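Local coordinates for protein betaine aldehyde dehydrogenase (Staphylococcus aureus subsp. aureus COL, PDB 4QTO) that probably oxidises betaine aldehyde to glycine betaine with NAD as coenzyme, as a four-chain member of the aldehyde dehydrogenase family, at residues 123-128 with 348-353; 285-290 with 433-438; 304-309 with 335-340; 331-336 with 418-423. One frame throughout, in Å; residues are numbered along the deposited sequence. Where two conformers were deposited one is given.

From the N terminus, the chain opens interaction 1 at 123-128, interaction 2 at 285-290 and interaction 3 at 304-309. Interaction 4 opens at 331-336 on helix 323-337, just before 335-340 closes the short loop of interaction 3; the two share Asp335 and Arg336. The long loop of interaction 1 then closes at 348-353, interaction 4 closes at 418-423, and interaction 2 closes last at 433-438. Interaction 3 nests inside 1 and inside 2, and interaction 4 nests inside 2. Interaction 1 crosses both 2 and 4. Interactions 2 and 4 set helices on one seven-stranded sheet, interaction 3 joins two helices, and interaction 1 ties the start of helix 126-146 to the loop between helices 323-337 and 358-373.

Interaction 1: residues 123-128 with 348-353; sequences GKTLEE and ADTEMG
Thr125 is the N-cap of helix 126-146, closes a capping box with Glu128, and meets Thr350 in the loop 348-353. Its methyl makes the side-chain contact. Thr125 CG2 lies 3.6 Å from Thr350 O and 4.0 Å from Thr350 CG2, and the two side chains run past each other in opposite directions. The first torsion of Thr125 (chi1 69°) sets OG1 between the backbone N and the carbonyl carbon and leaves CG2 to face the loop. In the box, Glu128 N donates to Thr125 OG1 over 3.2 Å, and Thr125 N donates back to Glu128 OE1 from above the carboxylate plane, 51° out of it. Beyond the box, Thr125 OG1 also donates to that oxygen at 2.7 Å, on its anti lone pair.

Two waters carry the contact further. Water 2 donates to Glu128 OE1 at 2.8 Å and to Glu351 O at 2.9 Å. Water 1 accepts from Gly353 N at 2.8 Å and gives Glu128 OE1 a weak bond. Gly123 follows the end of helix 111-122 and has positive phi, and Gly123 O lies 3.9 Å from Gly353 CA. Thr350 OG1 bonds to Asn344 O. Trp517 of the second subunit packs on Thr125 and Glu128 and donates from NE1 to Glu351 O, which places the contact at a subunit interface.

One carboxylate oxygen thus gathers two protein donors, a water and a second, weaker water bond. This should fix the rotation of Glu128 and probably favours its charged form, while loop and helix start are joined through water, one methyl and the close backbones of Gly123 and Gly353.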
loop_
_atom_site.group_PDB
_atom_site.type_symbol
_atom_site.label_atom_id
_atom_site.label_comp_id
_atom_site.label_asym_id
_atom_site.label_seq_id
_atom_site.Cartn_x
_atom_site.Cartn_y
_atom_site.Cartn_z
ATOM N N GLY A 123 0.037 -15.534 -38.251
ATOM C CA GLY A 123 -0.037 -16.952 -38.562
ATOM C C GLY A 123 -0.618 -17.846 -37.485
ATOM O O GLY A 123 -0.950 -18.990 -37.778
ATOM N N LYS A 124 -0.774 -17.349 -36.259
ATOM C CA LYS A 124 -1.281 -18.228 -35.175
ATOM C C LYS A 124 -2.753 -18.549 -35.379
ATOM O O LYS A 124 -3.441 -17.884 -36.138
ATOM C CB LYS A 124 -1.007 -17.681 -33.771
ATOM C CG LYS A 124 -1.845 -16.516 -33.349
ATOM C CD LYS A 124 -1.420 -16.183 -31.919
ATOM C CE LYS A 124 -2.434 -15.331 -31.234
ATOM N NZ LYS A 124 -2.576 -13.996 -31.853
ATOM N N THR A 125 -3.229 -19.587 -34.691
ATOM C CA THR A 125 -4.603 -19.991 -34.869
ATOM C C THR A 125 -5.616 -18.922 -34.486
ATOM O O THR A 125 -5.386 -18.104 -33.604
ATOM C CB THR A 125 -4.953 -21.292 -34.128
ATOM O OG1 THR A 125 -4.945 -21.065 -32.715
ATOM C CG2 THR A 125 -4.054 -22.436 -34.520
ATOM N N LEU A 126 -6.759 -18.964 -35.161
ATOM C CA LEU A 126 -7.822 -18.032 -34.858
ATOM C C LEU A 126 -8.275 -18.179 -33.402
ATOM O O LEU A 126 -8.533 -17.165 -32.739
ATOM C CB LEU A 126 -8.948 -18.215 -35.884
ATOM C CG LEU A 126 -10.063 -17.194 -35.787
ATOM C CD1 LEU A 126 -9.517 -15.801 -36.058
ATOM C CD2 LEU A 126 -11.138 -17.579 -36.784
ATOM N N GLU A 127 -8.348 -19.406 -32.879
ATOM C CA GLU A 127 -8.731 -19.591 -31.482
ATOM C C GLU A 127 -7.729 -18.910 -30.536
ATOM O O GLU A 127 -8.120 -18.302 -29.536
ATOM C CB GLU A 127 -8.922 -21.078 -31.164
ATOM C CG GLU A 127 -10.208 -21.632 -31.764
ATOM C CD GLU A 127 -11.433 -21.065 -31.064
ATOM O OE1 GLU A 127 -11.338 -20.767 -29.853
ATOM O OE2 GLU A 127 -12.492 -20.930 -31.705
ATOM N N GLU A 128 -6.439 -18.975 -30.870
ATOM C CA GLU A 128 -5.418 -18.280 -30.078
ATOM C C GLU A 128 -5.654 -16.777 -30.168
ATOM O O GLU A 128 -5.549 -16.047 -29.171
ATOM C CB GLU A 128 -3.999 -18.593 -30.554
ATOM C CG GLU A 128 -3.521 -19.954 -30.120
ATOM C CD GLU A 128 -2.260 -20.378 -30.855
ATOM O OE1 GLU A 128 -2.397 -20.917 -31.960
ATOM O OE2 GLU A 128 -1.140 -20.051 -30.397
ATOM N N ALA A 348 -10.215 -24.630 -38.538
ATOM C CA ALA A 348 -10.530 -25.083 -37.180
ATOM C C ALA A 348 -9.727 -26.263 -36.659
ATOM O O ALA A 348 -9.501 -26.357 -35.456
ATOM C CB ALA A 348 -12.024 -25.389 -37.063
ATOM N N ASP A 349 -9.284 -27.146 -37.551
ATOM C CA ASP A 349 -8.514 -28.318 -37.148
ATOM C C ASP A 349 -7.041 -28.032 -36.848
ATOM O O ASP A 349 -6.361 -28.844 -36.221
ATOM C CB ASP A 349 -8.562 -29.391 -38.234
ATOM C CG ASP A 349 -9.911 -30.066 -38.348
ATOM O OD1 ASP A 349 -10.799 -29.828 -37.500
ATOM O OD2 ASP A 349 -10.069 -30.868 -39.285
ATOM N N THR A 350 -6.544 -26.889 -37.295
ATOM C CA THR A 350 -5.135 -26.557 -37.085
ATOM C C THR A 350 -4.798 -26.377 -35.600
ATOM O O THR A 350 -5.522 -25.708 -34.858
ATOM C CB THR A 350 -4.780 -25.274 -37.827
ATOM O OG1 THR A 350 -4.987 -25.474 -39.236
ATOM C CG2 THR A 350 -3.336 -24.861 -37.564
ATOM N N GLU A 351 -3.698 -27.006 -35.181
ATOM C CA GLU A 351 -3.193 -26.903 -33.818
ATOM C C GLU A 351 -1.945 -26.009 -33.766
ATOM O O GLU A 351 -1.660 -25.399 -32.733
ATOM C CB GLU A 351 -2.908 -28.292 -33.259
ATOM C CG GLU A 351 -4.187 -29.091 -33.090
ATOM C CD GLU A 351 -3.974 -30.571 -32.891
ATOM O OE1 GLU A 351 -2.813 -31.036 -32.841
ATOM O OE2 GLU A 351 -4.988 -31.283 -32.831
ATOM N N MET A 352 -1.197 -25.933 -34.866
ATOM C CA MET A 352 0.011 -25.131 -34.922
ATOM C C MET A 352 0.172 -24.540 -36.307
ATOM O O MET A 352 0.128 -25.257 -37.325
ATOM C CB MET A 352 1.259 -25.957 -34.567
ATOM C CG MET A 352 2.441 -25.122 -34.131
ATOM S SD MET A 352 3.930 -26.083 -33.723
ATOM C CE MET A 352 4.735 -26.057 -35.300
ATOM N N GLY A 353 0.358 -23.241 -36.345
ATOM C CA GLY A 353 0.591 -22.532 -37.597
ATOM C C GLY A 353 2.074 -22.455 -37.989
ATOM O O GLY A 353 2.928 -23.143 -37.419
HETATM O O HOH W 1 0.139 -21.434 -34.240
HETATM O O HOH W 2 -0.463 -22.895 -31.868
#

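Interaction 2: residues 285-290 with 433-438; sequences PNIIFD and QLANDS
Ala435 points its methyl from helix 428-436 at strand 285-288, where Pro285 and Ile287 receive it. Ala435 CB is 3.9 Å from Pro285 CB and also 3.9 Å from Ile287 CD1. Pro285 and Ile287 are two residues apart on the strand, so they rise from the same face of it. The methyl sits across both. Pro285 offers the flank of its ring, with CG at 4.0 Å from Ala435 CB as well as CB. Ile287 instead reaches with the end of its longer branch. Its CG1 stands anti to the carbonyl carbon (chi1 -59°) and the chain is extended beyond it (chi2 170°), which carries CD1 out to the helix.

Leu320 of the neighbouring strand 318-322 and the loop residue Leu461 also touch Ala435. Ile288 points from the other face of the strand and packs on Ile325 and Phe329 of helix 323-337. The sheet therefore lies between helices 428-436 and 323-337. After the helix, Asp437 is the centre of an inverse gamma turn, and Asn436 is tied to the backbone at Lys460 and Lys462.

The contact is wholly apolar and rests on dispersion and exclusion of water. The small alanine lets the helix come close, with the CA atoms of Pro285 and Ala435 only 5.8 Å apart. It gives close fit without directional bonds.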
loop_
_atom_site.group_PDB
_atom_site.type_symbol
_atom_site.label_atom_id
_atom_site.label_comp_id
_atom_site.label_asym_id
_atom_site.label_seq_id
_atom_site.Cartn_x
_atom_site.Cartn_y
_atom_site.Cartn_z
ATOM N N PRO A 285 12.246 -22.836 -17.982
ATOM C CA PRO A 285 12.201 -24.228 -17.575
ATOM C C PRO A 285 10.805 -24.762 -17.294
ATOM O O PRO A 285 9.988 -24.068 -16.695
ATOM C CB PRO A 285 13.044 -24.227 -16.313
ATOM C CG PRO A 285 12.796 -22.893 -15.699
ATOM C CD PRO A 285 12.675 -21.960 -16.871
ATOM N N ASN A 286 10.582 -26.031 -17.644
ATOM C CA ASN A 286 9.332 -26.741 -17.330
ATOM C C ASN A 286 9.815 -27.954 -16.544
ATOM O O ASN A 286 10.361 -28.910 -17.123
ATOM C CB ASN A 286 8.618 -27.102 -18.609
ATOM C CG ASN A 286 7.269 -27.713 -18.356
ATOM O OD1 ASN A 286 6.928 -28.011 -17.203
ATOM N ND2 ASN A 286 6.494 -27.904 -19.412
ATOM N N ILE A 287 9.700 -27.902 -15.221
ATOM C CA ILE A 287 10.260 -28.901 -14.333
ATOM C C ILE A 287 9.187 -29.931 -13.951
ATOM O O ILE A 287 8.180 -29.585 -13.327
ATOM C CB ILE A 287 10.796 -28.226 -13.056
ATOM C CG1 ILE A 287 11.862 -27.184 -13.413
ATOM C CG2 ILE A 287 11.348 -29.239 -12.086
ATOM C CD1 ILE A 287 12.277 -26.307 -12.260
ATOM N N ILE A 288 9.447 -31.182 -14.291
ATOM C CA ILE A 288 8.486 -32.262 -14.082
ATOM C C ILE A 288 9.052 -33.322 -13.151
ATOM O O ILE A 288 10.016 -34.020 -13.483
ATOM C CB ILE A 288 8.102 -32.856 -15.436
ATOM C CG1 ILE A 288 7.580 -31.771 -16.402
ATOM C CG2 ILE A 288 7.106 -33.993 -15.262
ATOM C CD1 ILE A 288 7.425 -32.263 -17.815
ATOM N N PHE A 289 8.479 -33.417 -11.964
ATOM C CA PHE A 289 8.882 -34.425 -10.980
ATOM C C PHE A 289 8.204 -35.757 -11.212
ATOM O O PHE A 289 7.156 -35.834 -11.880
ATOM C CB PHE A 289 8.570 -33.929 -9.580
ATOM C CG PHE A 289 9.542 -32.900 -9.072
ATOM C CD1 PHE A 289 10.701 -33.310 -8.429
ATOM C CD2 PHE A 289 9.330 -31.555 -9.257
ATOM C CE1 PHE A 289 11.618 -32.391 -7.971
ATOM C CE2 PHE A 289 10.240 -30.617 -8.787
ATOM C CZ PHE A 289 11.400 -31.048 -8.134
ATOM N N ASP A 290 8.771 -36.820 -10.624
ATOM C CA ASP A 290 8.205 -38.159 -10.792
ATOM C C ASP A 290 6.848 -38.330 -10.113
ATOM O O ASP A 290 6.167 -39.309 -10.375
ATOM C CB ASP A 290 9.219 -39.283 -10.507
ATOM C CG ASP A 290 9.654 -39.397 -9.094
ATOM O OD1 ASP A 290 8.944 -38.909 -8.176
ATOM O OD2 ASP A 290 10.729 -40.045 -8.886
ATOM N N GLN A 433 19.219 -26.176 -9.612
ATOM C CA GLN A 433 20.531 -25.762 -10.135
ATOM C C GLN A 433 20.522 -25.660 -11.660
ATOM O O GLN A 433 20.994 -24.678 -12.227
ATOM C CB GLN A 433 21.622 -26.714 -9.671
ATOM C CG GLN A 433 21.937 -26.621 -8.195
ATOM C CD GLN A 433 22.947 -27.652 -7.732
ATOM O OE1 GLN A 433 23.551 -28.368 -8.542
ATOM N NE2 GLN A 433 23.134 -27.737 -6.412
ATOM N N LEU A 434 19.959 -26.665 -12.328
ATOM C CA LEU A 434 19.876 -26.654 -13.789
ATOM C C LEU A 434 18.955 -25.557 -14.296
ATOM O O LEU A 434 19.284 -24.816 -15.215
ATOM C CB LEU A 434 19.396 -28.007 -14.312
ATOM C CG LEU A 434 20.406 -29.135 -14.183
ATOM C CD1 LEU A 434 19.740 -30.437 -14.585
ATOM C CD2 LEU A 434 21.614 -28.858 -15.074
ATOM N N ALA A 435 17.789 -25.414 -13.678
ATOM C CA ALA A 435 16.833 -24.406 -14.108
ATOM C C ALA A 435 17.408 -22.993 -14.027
ATOM O O ALA A 435 17.132 -22.173 -14.919
ATOM C CB ALA A 435 15.549 -24.511 -13.300
ATOM N N ASN A 436 18.213 -22.742 -12.986
ATOM C CA ASN A 436 18.827 -21.442 -12.778
ATOM C C ASN A 436 20.122 -21.246 -13.570
ATOM O O ASN A 436 20.657 -20.120 -13.606
ATOM C CB ASN A 436 19.078 -21.197 -11.292
ATOM C CG ASN A 436 17.818 -20.826 -10.543
ATOM O OD1 ASN A 436 16.873 -20.263 -11.119
ATOM N ND2 ASN A 436 17.828 -21.069 -9.252
ATOM N N ASP A 437 20.567 -22.303 -14.252
ATOM C CA ASP A 437 21.809 -22.235 -15.031
ATOM C C ASP A 437 21.530 -21.769 -16.463
ATOM O O ASP A 437 21.538 -22.574 -17.421
ATOM C CB ASP A 437 22.497 -23.597 -15.065
ATOM C CG ASP A 437 23.867 -23.542 -15.728
ATOM O OD1 ASP A 437 24.441 -22.445 -15.783
ATOM O OD2 ASP A 437 24.385 -24.608 -16.189
ATOM N N SER A 438 21.166 -20.493 -16.593
ATOM C CA SER A 438 20.993 -19.852 -17.897
ATOM C C SER A 438 21.165 -18.374 -17.632
ATOM O O SER A 438 21.213 -17.931 -16.470
ATOM C CB SER A 438 19.617 -20.087 -18.604
ATOM O OG SER A 438 18.624 -19.158 -18.255
#

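Interaction 3: residues 304-309 with 335-340; sequences GGYFHA and DRVKKI
Tyr306, at the end of helix 294-306, brings its ring up to Val337 and Ile340, and these three side chains form the tight part of the contact. Val337 CG2 meets the outer end of the ring, 3.7 Å from Tyr306 CE2 and also 3.7 Å from Tyr306 OH. Ile340 CD1 meets the inner end, 3.8 Å from Tyr306 CD2 and 4.1 Å from Tyr306 CG. Both methyls come in obliquely, and both aliphatic side chains cross the tyrosine at about a right angle. The ring is directed there by a chi1 of -49°, with CG anti to the carbonyl carbon. Its hydroxyl is bonded to Thr399 O, so the polar tip is held while the carbons pack. Pro398 touches all three side chains.

A type I turn from Val337 to Ile340 lets these two residues share one ring. Its backbone bond runs from Ile340 N to Val337 O at 3.2 Å.

The other side is looser. Lys338 and Lys339 within the turn are exposed and point clear of the tyrosine. Toward the second subunit the contact is covered again: its Phe518 packs on Ile340 and Tyr306, and Arg336 donates to the carbonyl oxygens of Phe518 and Ser519 of that subunit.

Helix 294-306 links the neighbouring parallel strands 285-288 and 318-322 in a beta-alpha-beta crossover. Helix 323-337 follows strand 318-322 directly, and the contact joins the ends of these two helices beside the C-terminal tail of a second subunit, within the alpha/beta catalytic domain of an aldehyde dehydrogenase.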
loop_
_atom_site.group_PDB
_atom_site.type_symbol
_atom_site.label_atom_id
_atom_site.label_comp_id
_atom_site.label_asym_id
_atom_site.label_seq_id
_atom_site.Cartn_x
_atom_site.Cartn_y
_atom_site.Cartn_z
ATOM N N GLY A 304 3.380 -25.829 -23.487
ATOM C CA GLY A 304 4.519 -24.986 -23.274
ATOM C C GLY A 304 5.433 -24.877 -24.471
ATOM O O GLY A 304 5.945 -23.787 -24.778
ATOM N N GLY A 305 5.635 -25.984 -25.186
ATOM C CA GLY A 305 6.561 -25.952 -26.282
ATOM C C GLY A 305 6.055 -25.398 -27.597
ATOM O O GLY A 305 6.816 -24.793 -28.340
ATOM N N TYR A 306 4.755 -25.575 -27.868
ATOM C CA TYR A 306 4.240 -25.423 -29.243
ATOM C C TYR A 306 3.109 -24.442 -29.521
ATOM O O TYR A 306 2.753 -24.241 -30.686
ATOM C CB TYR A 306 3.933 -26.824 -29.817
ATOM C CG TYR A 306 5.096 -27.781 -29.619
ATOM C CD1 TYR A 306 6.302 -27.605 -30.304
ATOM C CD2 TYR A 306 4.973 -28.890 -28.788
ATOM C CE1 TYR A 306 7.363 -28.460 -30.115
ATOM C CE2 TYR A 306 6.045 -29.769 -28.598
ATOM C CZ TYR A 306 7.229 -29.543 -29.253
ATOM O OH TYR A 306 8.292 -30.419 -29.045
ATOM N N PHE A 307 2.513 -23.855 -28.498
ATOM C CA PHE A 307 1.591 -22.758 -28.787
ATOM C C PHE A 307 2.367 -21.688 -29.570
ATOM O O PHE A 307 3.537 -21.417 -29.294
ATOM C CB PHE A 307 0.936 -22.204 -27.519
ATOM C CG PHE A 307 -0.348 -22.880 -27.168
ATOM C CD1 PHE A 307 -1.481 -22.711 -27.992
ATOM C CD2 PHE A 307 -0.478 -23.636 -26.047
ATOM C CE1 PHE A 307 -2.670 -23.327 -27.695
ATOM C CE2 PHE A 307 -1.684 -24.253 -25.732
ATOM C CZ PHE A 307 -2.771 -24.105 -26.563
ATOM N N HIS A 308 1.698 -21.117 -30.589
ATOM C CA HIS A 308 2.275 -20.130 -31.525
ATOM C C HIS A 308 3.596 -20.611 -32.094
ATOM O O HIS A 308 4.559 -19.839 -32.279
ATOM C CB HIS A 308 2.480 -18.752 -30.894
ATOM C CG HIS A 308 2.510 -17.615 -31.872
ATOM N ND1 HIS A 308 2.549 -17.781 -33.239
ATOM C CD2 HIS A 308 2.572 -16.280 -31.665
ATOM C CE1 HIS A 308 2.588 -16.602 -33.826
ATOM N NE2 HIS A 308 2.588 -15.671 -32.889
ATOM N N ALA A 309 3.677 -21.917 -32.373
ATOM C CA ALA A 309 4.911 -22.528 -32.887
ATOM C C ALA A 309 6.138 -22.220 -32.020
ATOM O O ALA A 309 7.253 -22.097 -32.524
ATOM C CB ALA A 309 5.134 -22.150 -34.354
ATOM N N ASP A 335 5.587 -39.272 -28.994
ATOM C CA ASP A 335 4.399 -39.852 -29.615
ATOM C C ASP A 335 3.326 -38.786 -29.873
ATOM O O ASP A 335 2.641 -38.818 -30.908
ATOM C CB ASP A 335 3.796 -40.943 -28.707
ATOM C CG ASP A 335 4.633 -42.206 -28.656
ATOM O OD1 ASP A 335 5.695 -42.283 -29.323
ATOM O OD2 ASP A 335 4.232 -43.136 -27.904
ATOM N N ARG A 336 3.170 -37.825 -28.946
ATOM C CA ARG A 336 2.184 -36.789 -29.149
ATOM C C ARG A 336 2.641 -35.764 -30.182
ATOM O O ARG A 336 1.822 -35.250 -30.954
ATOM C CB ARG A 336 1.883 -36.082 -27.820
ATOM C CG ARG A 336 1.143 -36.938 -26.816
ATOM C CD ARG A 336 -0.321 -37.142 -27.161
ATOM N NE ARG A 336 -1.120 -35.926 -27.075
ATOM C CZ ARG A 336 -1.569 -35.397 -25.944
ATOM N NH1 ARG A 336 -1.286 -35.966 -24.770
ATOM N NH2 ARG A 336 -2.304 -34.304 -25.989
ATOM N N VAL A 337 3.922 -35.412 -30.160
ATOM C CA VAL A 337 4.453 -34.419 -31.095
ATOM C C VAL A 337 4.201 -34.863 -32.535
ATOM O O VAL A 337 3.884 -34.037 -33.394
ATOM C CB VAL A 337 5.935 -34.102 -30.827
ATOM C CG1 VAL A 337 6.558 -33.304 -31.962
ATOM C CG2 VAL A 337 6.055 -33.335 -29.523
ATOM N N LYS A 338 4.288 -36.169 -32.776
ATOM C CA LYS A 338 4.034 -36.717 -34.121
ATOM C C LYS A 338 2.611 -36.485 -34.621
ATOM O O LYS A 338 2.369 -36.522 -35.840
ATOM C CB LYS A 338 4.306 -38.227 -34.149
ATOM C CG LYS A 338 5.772 -38.591 -33.996
ATOM C CD LYS A 338 5.931 -40.098 -33.894
ATOM C CE LYS A 338 7.393 -40.489 -33.797
ATOM N NZ LYS A 338 7.528 -41.962 -33.637
ATOM N N LYS A 339 1.670 -36.259 -33.713
ATOM C CA LYS A 339 0.268 -36.082 -34.045
ATOM C C LYS A 339 -0.170 -34.619 -34.168
ATOM O O LYS A 339 -1.306 -34.368 -34.519
ATOM C CB LYS A 339 -0.604 -36.737 -32.981
ATOM C CG LYS A 339 -0.347 -38.231 -32.749
ATOM C CD LYS A 339 -1.292 -38.744 -31.676
ATOM C CE LYS A 339 -0.910 -40.121 -31.165
ATOM N NZ LYS A 339 -0.870 -41.121 -32.251
ATOM N N ILE A 340 0.702 -33.664 -33.832
ATOM C CA ILE A 340 0.347 -32.253 -33.886
ATOM C C ILE A 340 -0.072 -31.859 -35.297
ATOM O O ILE A 340 0.635 -32.159 -36.262
ATOM C CB ILE A 340 1.498 -31.347 -33.392
ATOM C CG1 ILE A 340 1.756 -31.589 -31.883
ATOM C CG2 ILE A 340 1.192 -29.886 -33.648
ATOM C CD1 ILE A 340 2.910 -30.796 -31.318
#

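Interaction 4: residues 331-336 with 418-423; sequences QALIDR and PVVTVE
Leu333 reaches from helix 323-337 over two valines of strand 419-425. One of its two methyls does the touching. Leu333 CD2 lies 4.2 Å from Val420 CG2 and 4.4 Å from Val422 CG2. The valines are two residues apart, so both side chains rise from the same face of the strand, and the leucine methyl is shared between them. Leu333 has CG anti to the backbone N (chi1 178°), which carries the methyls toward the strand. The backbones stay at the usual helix-to-sheet spacing, with the nearest CA atoms, those of Leu333 and Val422, 10.2 Å apart. The contact is apolar, buried and light.

More carbon surrounds it. Leu333 also touches Ile319 and Val400, on the strands at either side of 419-425, and Leu302 of helix 294-306. Val420 packs against Tyr306 of that same helix. Thr421, between the two valines in sequence, turns to the other face and touches Cys404.

Aliphatic side chains of a helix packed on those of one face of a parallel sheet are the hallmark of alpha/beta folds. Here they seat helix 323-337 on the seven-stranded sheet of the aldehyde dehydrogenase catalytic domain.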
loop_
_atom_site.group_PDB
_atom_site.type_symbol
_atom_site.label_atom_id
_atom_site.label_comp_id
_atom_site.label_asym_id
_atom_site.label_seq_id
_atom_site.Cartn_x
_atom_site.Cartn_y
_atom_site.Cartn_z
ATOM N N GLN A 331 9.179 -40.734 -24.352
ATOM C CA GLN A 331 8.368 -41.516 -25.256
ATOM C C GLN A 331 6.963 -40.942 -25.431
ATOM O O GLN A 331 6.437 -40.869 -26.551
ATOM C CB GLN A 331 8.305 -42.972 -24.821
ATOM C CG GLN A 331 7.632 -43.765 -25.920
ATOM C CD GLN A 331 8.435 -43.618 -27.238
ATOM O OE1 GLN A 331 9.592 -44.012 -27.266
ATOM N NE2 GLN A 331 7.858 -42.977 -28.299
ATOM N N ALA A 332 6.338 -40.551 -24.327
ATOM C CA ALA A 332 4.985 -40.012 -24.383
ATOM C C ALA A 332 4.926 -38.675 -25.135
ATOM O O ALA A 332 4.024 -38.456 -25.947
ATOM C CB ALA A 332 4.431 -39.845 -22.981
ATOM N N LEU A 333 5.907 -37.825 -24.894
ATOM C CA LEU A 333 5.968 -36.518 -25.543
ATOM C C LEU A 333 6.180 -36.682 -27.052
ATOM O O LEU A 333 5.459 -36.100 -27.867
ATOM C CB LEU A 333 7.088 -35.682 -24.938
ATOM C CG LEU A 333 7.277 -34.307 -25.574
ATOM C CD1 LEU A 333 6.062 -33.451 -25.299
ATOM C CD2 LEU A 333 8.524 -33.635 -25.043
ATOM N N ILE A 334 7.161 -37.490 -27.416
ATOM C CA ILE A 334 7.478 -37.740 -28.833
ATOM C C ILE A 334 6.277 -38.298 -29.588
ATOM O O ILE A 334 5.955 -37.827 -30.689
ATOM C CB ILE A 334 8.694 -38.656 -28.970
ATOM C CG1 ILE A 334 9.956 -37.910 -28.531
ATOM C CG2 ILE A 334 8.855 -39.132 -30.413
ATOM C CD1 ILE A 334 11.136 -38.805 -28.234
ATOM N N ASP A 335 5.587 -39.272 -28.994
ATOM C CA ASP A 335 4.399 -39.852 -29.615
ATOM C C ASP A 335 3.326 -38.786 -29.873
ATOM O O ASP A 335 2.641 -38.818 -30.908
ATOM C CB ASP A 335 3.796 -40.943 -28.707
ATOM C CG ASP A 335 4.633 -42.206 -28.656
ATOM O OD1 ASP A 335 5.695 -42.283 -29.323
ATOM O OD2 ASP A 335 4.232 -43.136 -27.904
ATOM N N ARG A 336 3.170 -37.825 -28.946
ATOM C CA ARG A 336 2.184 -36.789 -29.149
ATOM C C ARG A 336 2.641 -35.764 -30.182
ATOM O O ARG A 336 1.822 -35.250 -30.954
ATOM C CB ARG A 336 1.883 -36.082 -27.820
ATOM C CG ARG A 336 1.143 -36.938 -26.816
ATOM C CD ARG A 336 -0.321 -37.142 -27.161
ATOM N NE ARG A 336 -1.120 -35.926 -27.075
ATOM C CZ ARG A 336 -1.569 -35.397 -25.944
ATOM N NH1 ARG A 336 -1.286 -35.966 -24.770
ATOM N NH2 ARG A 336 -2.304 -34.304 -25.989
ATOM N N PRO A 418 9.418 -23.924 -32.677
ATOM C CA PRO A 418 8.640 -25.055 -32.146
ATOM C C PRO A 418 9.572 -26.179 -31.776
ATOM O O PRO A 418 9.593 -27.240 -32.414
ATOM C CB PRO A 418 7.718 -25.404 -33.296
ATOM C CG PRO A 418 8.479 -25.007 -34.511
ATOM C CD PRO A 418 9.302 -23.808 -34.144
ATOM N N VAL A 419 10.375 -25.913 -30.762
ATOM C CA VAL A 419 11.461 -26.805 -30.369
ATOM C C VAL A 419 11.594 -26.805 -28.861
ATOM O O VAL A 419 11.602 -25.726 -28.237
ATOM C CB VAL A 419 12.800 -26.256 -30.914
ATOM C CG1 VAL A 419 13.979 -27.127 -30.516
ATOM C CG2 VAL A 419 12.761 -26.063 -32.430
ATOM N N VAL A 420 11.717 -27.992 -28.294
ATOM C CA VAL A 420 12.018 -28.158 -26.868
ATOM C C VAL A 420 13.222 -29.071 -26.717
ATOM O O VAL A 420 13.483 -29.915 -27.571
ATOM C CB VAL A 420 10.843 -28.755 -26.059
ATOM C CG1 VAL A 420 9.578 -27.926 -26.268
ATOM C CG2 VAL A 420 10.562 -30.202 -26.417
ATOM N N THR A 421 13.980 -28.864 -25.638
ATOM C CA THR A 421 15.069 -29.762 -25.247
ATOM C C THR A 421 14.592 -30.488 -23.992
ATOM O O THR A 421 13.741 -29.957 -23.257
ATOM C CB THR A 421 16.391 -29.024 -24.905
ATOM O OG1 THR A 421 16.150 -27.993 -23.926
ATOM C CG2 THR A 421 16.993 -28.409 -26.136
ATOM N N VAL A 422 15.136 -31.663 -23.739
ATOM C CA VAL A 422 14.802 -32.448 -22.567
ATOM C C VAL A 422 16.091 -32.831 -21.841
ATOM O O VAL A 422 16.973 -33.478 -22.439
ATOM C CB VAL A 422 14.006 -33.738 -22.915
ATOM C CG1 VAL A 422 13.573 -34.454 -21.642
ATOM C CG2 VAL A 422 12.756 -33.403 -23.745
ATOM N N GLU A 423 16.178 -32.482 -20.564
ATOM C CA GLU A 423 17.306 -32.824 -19.708
ATOM C C GLU A 423 16.761 -33.549 -18.511
ATOM O O GLU A 423 15.653 -33.229 -18.046
ATOM C CB GLU A 423 18.008 -31.578 -19.158
ATOM C CG GLU A 423 18.856 -30.806 -20.156
ATOM C CD GLU A 423 19.086 -29.386 -19.666
ATOM O OE1 GLU A 423 20.095 -29.120 -18.989
ATOM O OE2 GLU A 423 18.151 -28.574 -19.846
#